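Local coordinates for protein anthranilate-CoA ligase (Stigmatella aurantiaca, PDB 4WV3) that belongs to the CoA ligases of the ANL superfamily, with a large AMP-binding region followed by a smaller C-terminal domain, at residues Y399-D402 with Y406-H409; S328-D333 with S339-E344; L172-S175 with G181-G184. All blocks are in the same frame, centred on the assembly; numbering follows the deposited sequence.

Contact 1. Residues Y399-D402 with Y406-H409; sequences YFVD and YYWH. With 3UK (5'-O-[(S)-[(2-aminobenzoyl)oxy](hydroxy)phosphoryl]adenosine), chain C.
Tyr399 lays its ring over His409 CA, which stands 3.7 Å from the ring centroid in a CH-pi contact. CD2 of the same ring packs against Tyr407 CB. Further along this face of the hairpin, Val401 CG2 sits over the Tyr407 ring, 3.8 Å from its centroid. On the other face, Phe400 CG lies between its backbone N and carbonyl carbon (chi1 68°). This brings the ring over Trp408 CB, with CZ of Phe400 3.5 Å from that carbon. The Phe400 ring and the five-membered ring of Trp408 are nearly parallel but slid apart.

The backbones pair as antiparallel strands. Phe400 N bonds to Trp408 O, and Trp408 N returns to Phe400 O at 2.9 Å. Asp402 N to Tyr406 O continues the pairing toward the turn. At this polar edge, Trp408 NE1 donates to Asp402 OD2 at 3.0 Å, arriving from above the carboxylate plane. Arg335 forms a salt bridge with the same oxygen.

At the opposite end, His409 turns a ring face to N16 of 3UK, and Asp397 holds its NE2. Tyr399 OH probably bonds to Ser339 OG, and Tyr406 OH to Asp333. The contact is the turn end of the beta hairpin of strands 392-401 and 407-412. Leu348 and Leu350 of strand 347-351 lie against its Tyr399, Val401 and Tyr407 face.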
# COMPACT_ATOMS: atom_id res chain seq x y z
N TYR A 399 -13.23 -10.13 9.76
CA TYR A 399 -14.08 -10.17 8.58
C TYR A 399 -15.32 -11.01 8.83
O TYR A 399 -15.35 -11.85 9.73
CB TYR A 399 -13.31 -10.76 7.39
CG TYR A 399 -12.73 -9.74 6.44
CD1 TYR A 399 -11.52 -9.11 6.71
CD2 TYR A 399 -13.38 -9.42 5.26
CE1 TYR A 399 -10.98 -8.19 5.83
CE2 TYR A 399 -12.85 -8.49 4.38
CZ TYR A 399 -11.65 -7.88 4.67
OH TYR A 399 -11.11 -6.96 3.81
N PHE A 400 -16.35 -10.77 8.02
CA PHE A 400 -17.51 -11.66 7.98
C PHE A 400 -17.99 -11.81 6.55
O PHE A 400 -17.72 -10.95 5.70
CB PHE A 400 -18.63 -11.17 8.91
CG PHE A 400 -19.29 -9.89 8.46
CD1 PHE A 400 -20.42 -9.93 7.65
CD2 PHE A 400 -18.80 -8.67 8.86
CE1 PHE A 400 -21.03 -8.75 7.24
CE2 PHE A 400 -19.41 -7.49 8.46
CZ PHE A 400 -20.53 -7.54 7.65
N VAL A 401 -18.69 -12.90 6.27
CA VAL A 401 -19.10 -13.21 4.91
C VAL A 401 -20.60 -13.03 4.70
O VAL A 401 -21.41 -13.43 5.53
CB VAL A 401 -18.70 -14.65 4.52
CG1 VAL A 401 -19.00 -14.92 3.06
CG2 VAL A 401 -17.22 -14.88 4.80
N ASP A 402 -20.96 -12.42 3.57
CA ASP A 402 -22.35 -12.25 3.18
C ASP A 402 -23.07 -13.58 3.01
O ASP A 402 -22.46 -14.65 3.05
CB ASP A 402 -22.43 -11.48 1.86
CG ASP A 402 -22.54 -9.99 2.05
OD1 ASP A 402 -22.41 -9.54 3.21
OD2 ASP A 402 -22.74 -9.27 1.06
N TYR A 406 -19.87 -12.64 0.01
CA TYR A 406 -19.01 -11.46 -0.05
C TYR A 406 -18.35 -11.15 1.29
O TYR A 406 -19.00 -11.21 2.34
CB TYR A 406 -19.79 -10.25 -0.56
CG TYR A 406 -20.21 -10.36 -2.01
CD1 TYR A 406 -21.44 -10.90 -2.35
CD2 TYR A 406 -19.38 -9.93 -3.03
CE1 TYR A 406 -21.83 -11.01 -3.67
CE2 TYR A 406 -19.76 -10.04 -4.36
CZ TYR A 406 -20.99 -10.58 -4.67
OH TYR A 406 -21.37 -10.68 -5.99
N TYR A 407 -17.07 -10.80 1.24
CA TYR A 407 -16.30 -10.51 2.45
C TYR A 407 -16.36 -9.04 2.84
O TYR A 407 -16.06 -8.16 2.04
CB TYR A 407 -14.84 -10.93 2.25
CG TYR A 407 -14.60 -12.42 2.40
CD1 TYR A 407 -15.05 -13.31 1.44
CD2 TYR A 407 -13.93 -12.92 3.51
CE1 TYR A 407 -14.83 -14.67 1.58
CE2 TYR A 407 -13.70 -14.27 3.65
CZ TYR A 407 -14.16 -15.15 2.68
OH TYR A 407 -13.94 -16.50 2.82
N TRP A 408 -16.75 -8.78 4.09
CA TRP A 408 -16.84 -7.42 4.59
C TRP A 408 -15.86 -7.19 5.74
O TRP A 408 -15.82 -7.95 6.70
CB TRP A 408 -18.26 -7.10 5.05
CG TRP A 408 -19.24 -7.00 3.93
CD1 TRP A 408 -19.78 -8.04 3.22
CD2 TRP A 408 -19.80 -5.81 3.38
NE1 TRP A 408 -20.64 -7.56 2.27
CE2 TRP A 408 -20.67 -6.19 2.34
CE3 TRP A 408 -19.65 -4.44 3.67
CZ2 TRP A 408 -21.39 -5.26 1.59
CZ3 TRP A 408 -20.37 -3.53 2.92
CH2 TRP A 408 -21.23 -3.94 1.89
N HIS A 409 -15.07 -6.13 5.62
CA HIS A 409 -14.06 -5.80 6.62
C HIS A 409 -14.70 -5.18 7.85
O HIS A 409 -15.25 -4.07 7.79
CB HIS A 409 -13.04 -4.83 6.03
CG HIS A 409 -11.84 -4.62 6.91
ND1 HIS A 409 -11.20 -3.40 7.02
CD2 HIS A 409 -11.15 -5.47 7.70
CE1 HIS A 409 -10.18 -3.51 7.84
NE2 HIS A 409 -10.13 -4.76 8.27
C10 3UK C . -5.70 -3.20 5.69
C15 3UK C . -7.56 -3.20 4.03
C17 3UK C . -9.91 -3.26 4.13
C21 3UK C . -5.86 -4.56 6.30
C26 3UK C . -1.83 -3.42 0.95
C28 3UK C . -3.20 -3.72 -1.02
O01 3UK C . -2.18 -1.95 2.83
C02 3UK C . -1.64 -2.96 2.44
O03 3UK C . -0.57 -3.53 3.18
P04 3UK C . -0.22 -3.01 4.65
O05 3UK C . 1.03 -3.79 5.17
O06 3UK C . -1.43 -3.26 5.67
C07 3UK C . -2.38 -4.30 5.41
C08 3UK C . -3.61 -4.02 6.23
O09 3UK C . -4.32 -2.89 5.68
N11 3UK C . -6.22 -3.18 4.36
C12 3UK C . -5.47 -3.13 3.22
N13 3UK C . -6.32 -3.12 2.15
C14 3UK C . -7.62 -3.17 2.63
N16 3UK C . -8.71 -3.25 4.75
N18 3UK C . -10.04 -3.23 2.81
C19 3UK C . -8.95 -3.18 2.02
N20 3UK C . -9.10 -3.15 0.61
O22 3UK C . -6.19 -4.44 7.67
C23 3UK C . -4.54 -5.17 6.16
O24 3UK C . -4.30 -6.08 7.25
O25 3UK C . 0.13 -1.53 4.60
C27 3UK C . -3.05 -3.30 0.32
C29 3UK C . -2.09 -4.28 -1.73
C30 3UK C . -0.87 -4.42 -1.11
C31 3UK C . -0.72 -3.99 0.23
N32 3UK C . 0.58 -4.13 0.90

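Contact 2. Residues S328-D333 with S339-E344; sequences SNRPGD and SGKPVE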
# COMPACT_ATOMS: atom_id res chain seq x y z
N SER A 328 -10.43 -9.72 -3.49
CA SER A 328 -10.72 -8.58 -4.34
C SER A 328 -12.07 -8.67 -5.05
O SER A 328 -12.65 -9.74 -5.18
CB SER A 328 -9.62 -8.40 -5.38
OG SER A 328 -9.91 -7.31 -6.24
N ASN A 329 -12.54 -7.51 -5.51
CA ASN A 329 -13.67 -7.45 -6.42
C ASN A 329 -13.18 -7.65 -7.85
O ASN A 329 -11.97 -7.71 -8.08
CB ASN A 329 -14.40 -6.11 -6.30
CG ASN A 329 -15.10 -5.94 -4.97
OD1 ASN A 329 -16.26 -6.33 -4.81
ND2 ASN A 329 -14.40 -5.36 -4.00
N ARG A 330 -14.10 -7.76 -8.79
CA ARG A 330 -13.75 -8.01 -10.18
C ARG A 330 -14.57 -7.12 -11.10
O ARG A 330 -15.68 -6.72 -10.74
CB ARG A 330 -13.99 -9.48 -10.52
CG ARG A 330 -13.00 -10.43 -9.86
CD ARG A 330 -13.62 -11.79 -9.63
NE ARG A 330 -12.72 -12.67 -8.89
CZ ARG A 330 -12.55 -12.64 -7.57
NH1 ARG A 330 -13.22 -11.76 -6.84
NH2 ARG A 330 -11.71 -13.48 -6.99
N PRO A 331 -14.03 -6.79 -12.29
CA PRO A 331 -14.75 -5.98 -13.27
C PRO A 331 -16.17 -6.48 -13.53
O PRO A 331 -17.07 -5.67 -13.76
CB PRO A 331 -13.89 -6.13 -14.53
CG PRO A 331 -12.52 -6.32 -14.00
CD PRO A 331 -12.67 -7.13 -12.74
N GLY A 332 -16.36 -7.79 -13.49
CA GLY A 332 -17.68 -8.37 -13.71
C GLY A 332 -18.48 -8.59 -12.43
O GLY A 332 -19.69 -8.81 -12.49
N ASP A 333 -17.81 -8.54 -11.29
CA ASP A 333 -18.47 -8.79 -10.01
C ASP A 333 -18.02 -7.81 -8.93
O ASP A 333 -16.93 -7.94 -8.37
CB ASP A 333 -18.23 -10.23 -9.56
CG ASP A 333 -19.06 -10.62 -8.36
OD1 ASP A 333 -20.07 -9.93 -8.09
OD2 ASP A 333 -18.72 -11.62 -7.69
N SER A 339 -14.93 -6.40 0.31
CA SER A 339 -13.62 -6.73 -0.22
C SER A 339 -13.73 -7.74 -1.36
O SER A 339 -12.72 -8.20 -1.90
CB SER A 339 -12.72 -7.29 0.88
OG SER A 339 -12.51 -6.34 1.91
N GLY A 340 -14.96 -8.08 -1.72
CA GLY A 340 -15.22 -8.95 -2.85
C GLY A 340 -15.15 -10.44 -2.54
O GLY A 340 -15.62 -10.89 -1.49
N LYS A 341 -14.57 -11.19 -3.46
CA LYS A 341 -14.50 -12.65 -3.37
C LYS A 341 -13.05 -13.11 -3.24
O LYS A 341 -12.14 -12.37 -3.59
CB LYS A 341 -15.15 -13.27 -4.61
CG LYS A 341 -16.63 -12.97 -4.77
CD LYS A 341 -17.47 -13.80 -3.82
CE LYS A 341 -18.95 -13.51 -3.98
NZ LYS A 341 -19.42 -13.76 -5.37
N PRO A 342 -12.84 -14.33 -2.73
CA PRO A 342 -11.49 -14.90 -2.63
C PRO A 342 -10.80 -14.99 -3.99
O PRO A 342 -11.44 -15.36 -4.98
CB PRO A 342 -11.74 -16.31 -2.09
CG PRO A 342 -13.02 -16.19 -1.34
CD PRO A 342 -13.85 -15.20 -2.09
N VAL A 343 -9.52 -14.66 -4.03
CA VAL A 343 -8.74 -14.75 -5.26
C VAL A 343 -8.23 -16.17 -5.46
O VAL A 343 -7.66 -16.76 -4.54
CB VAL A 343 -7.54 -13.77 -5.23
CG1 VAL A 343 -6.66 -13.97 -6.45
CG2 VAL A 343 -8.03 -12.34 -5.13
N GLU A 344 -8.45 -16.71 -6.65
CA GLU A 344 -8.03 -18.07 -6.97
C GLU A 344 -6.51 -18.23 -6.82
O GLU A 344 -5.74 -17.49 -7.42
CB GLU A 344 -8.47 -18.46 -8.39
CG GLU A 344 -8.07 -19.86 -8.81
CD GLU A 344 -8.73 -20.95 -7.99
OE1 GLU A 344 -9.83 -20.69 -7.44
OE2 GLU A 344 -8.16 -22.05 -7.89
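Ser328 and Lys341 form an antiparallel hydrogen-bonded pair. Ser328 N donates to Lys341 O at 3.2 Å, and Lys341 N to Ser328 O at 3.0 Å. Strand 325-328 is joined here to strand 341-342, the edge strand of the mixed sheet within the chain. Next to this pair, Gly340 CA makes a CA-H...O contact with Ser328 O. With no side chain at Gly340, its CA comes within 4.2 Å of Asn329 CA.

Arg330 reaches back along the strand pair with an extended chain from CG to NE. Its guanidinium meets Pro342 O at the edge, near its plane. NH2 is 2.8 Å from that oxygen, but the N-H...O angle is only 116° and the bond is weak. NH1 makes another weak, long bond to Lys341 O and lies 3.3 Å from Lys341 CB. The Lys341 chain bends at chi2 and chi4 and carries NZ to Asp333. Its salt bridge with Asp333 OD2 spans 3.2 Å and uses the syn lone pair.

A second layer fixes the loop. Arg330 and Asp333 exchange backbone N-H...O bonds and close a tight turn that leads off the sheet edge. Ser328 OG donates to Asn329 O and also bonds to Trp199 of helix 191-204. The Asn329 amide holds Asp315 O, Ser338 O and Arg335 N.

Asp333 OD1 is taken by the Tyr406 hydroxyl, and the Tyr406 ring makes a cation-pi contact with Lys341. The carboxylate is thus gripped at both oxygens, which probably stabilises the ionised forms of Asp333 and Lys341.

Contact 3. Residues L172-S175 with G181-G184; sequences LNYS and GPKG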
# COMPACT_ATOMS: atom_id res chain seq x y z
N LEU A 172 13.04 -6.08 0.81
CA LEU A 172 12.71 -5.95 2.22
C LEU A 172 11.91 -4.67 2.45
O LEU A 172 12.42 -3.57 2.29
CB LEU A 172 13.99 -5.93 3.07
CG LEU A 172 13.82 -5.72 4.57
CD1 LEU A 172 12.94 -6.81 5.16
CD2 LEU A 172 15.18 -5.70 5.26
N ASN A 173 10.64 -4.84 2.82
CA ASN A 173 9.76 -3.70 3.05
C ASN A 173 9.43 -3.51 4.53
O ASN A 173 8.96 -4.43 5.19
CB ASN A 173 8.47 -3.84 2.24
CG ASN A 173 8.70 -3.69 0.75
OD1 ASN A 173 8.62 -2.58 0.22
ND2 ASN A 173 8.98 -4.80 0.08
N TYR A 174 9.68 -2.30 5.03
CA TYR A 174 9.41 -1.99 6.42
C TYR A 174 8.02 -1.40 6.61
O TYR A 174 7.79 -0.22 6.35
CB TYR A 174 10.49 -1.05 6.98
CG TYR A 174 11.77 -1.76 7.34
CD1 TYR A 174 11.98 -2.26 8.61
CD2 TYR A 174 12.77 -1.95 6.39
CE1 TYR A 174 13.15 -2.92 8.94
CE2 TYR A 174 13.95 -2.60 6.71
CZ TYR A 174 14.13 -3.09 7.99
OH TYR A 174 15.30 -3.74 8.31
N SER A 175 7.10 -2.24 7.07
CA SER A 175 5.72 -1.82 7.30
C SER A 175 5.58 -1.15 8.66
O SER A 175 5.95 -1.72 9.69
CB SER A 175 4.79 -3.04 7.23
OG SER A 175 3.45 -2.67 7.50
N GLY A 181 8.56 -0.56 16.63
CA GLY A 181 8.31 0.23 15.44
C GLY A 181 7.89 -0.63 14.26
O GLY A 181 7.01 -1.48 14.38
N PRO A 182 8.53 -0.40 13.10
CA PRO A 182 8.19 -1.12 11.87
C PRO A 182 8.81 -2.51 11.81
O PRO A 182 9.89 -2.75 12.36
CB PRO A 182 8.80 -0.22 10.78
CG PRO A 182 9.97 0.42 11.45
CD PRO A 182 9.59 0.60 12.90
N LYS A 183 8.10 -3.43 11.16
CA LYS A 183 8.59 -4.79 10.98
C LYS A 183 9.14 -4.95 9.57
O LYS A 183 8.51 -4.52 8.60
CB LYS A 183 7.47 -5.80 11.22
CG LYS A 183 6.79 -5.67 12.57
CD LYS A 183 5.51 -6.50 12.62
CE LYS A 183 4.57 -6.14 11.48
NZ LYS A 183 4.28 -4.68 11.42
N GLY A 184 10.31 -5.57 9.46
CA GLY A 184 10.89 -5.85 8.16
C GLY A 184 10.24 -7.06 7.52
O GLY A 184 10.19 -8.14 8.11
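Lys183 O is met twice from the other strand. Ser175 N donates to it at 3.1 Å, and Tyr174 CA makes a CA-H...O contact with it at 3.5 Å. The return bond, Lys183 N to Ser175 O, is also 3.1 Å long. The N-H...O angles are 145° and 148°, so both bonds are somewhat bent. They make Ser175 and Lys183 an antiparallel hydrogen-bonded pair. Ser175 O is also approached by Pro182, whose ring packs its CB against that oxygen.

Tyr174 and Gly184 form the neighbouring non-hydrogen-bonded pair. Tyr174 CG is anti to its carbonyl carbon (chi1 -78°), which turns a ring face to the glycine. Gly184 CA sits over this face, offset toward the rim and 4.0 Å from the centroid. It makes a CH-pi contact there. Leu172 brings CD1 to 3.6 Å from Gly184 C, so both side chains close on a residue that has none. Tyr174 CB also meets Pro182 CB at 4.2 Å.

Ser175 and Lys183 point to the other face. The Lys183 chain curls at chi3 and chi4, and its NZ stops 3.8 Å from Ser175 O, too far for a hydrogen bond. The Ser175 side chain touches 3UK.

Together with the Ser-, Gly- and Thr-rich residues between them, the two segments match the signature motif of the ANL family, a P-loop-like turn. Strands 169-175 and 183-188 form the hairpin that carries it. Tyr174 rests on Val88 of strand 86-89 and Ile102 of helix 96-105, and its OH bonds to Asp105. Leu172 packs on Ile86 and Val88, Pro182 lies on Tyr101, and the Gly184 backbone bonds to Trp378.

How the contacts relate
Along the chain the order is contact 3, contact 2, contact 1. Each closes a short loop before the next begins, so none nest or cross. Contact 3 closes the loop of the hairpin 169-175/183-188. Contact 2 closes the loop between strands 325-328 and 341-342, at one edge of the nine-stranded mixed sheet. Contact 1 closes the turn between strands 392-401 and 407-412. Contacts 1 and 2 touch, with Tyr407 CE1 packing 3.8 Å from Pro342 CG, so this hairpin is joined to the mixed-sheet edge. Contact 3 stands apart, its centre about 28 Å from each of the other two. All three hold residues close to 3UK.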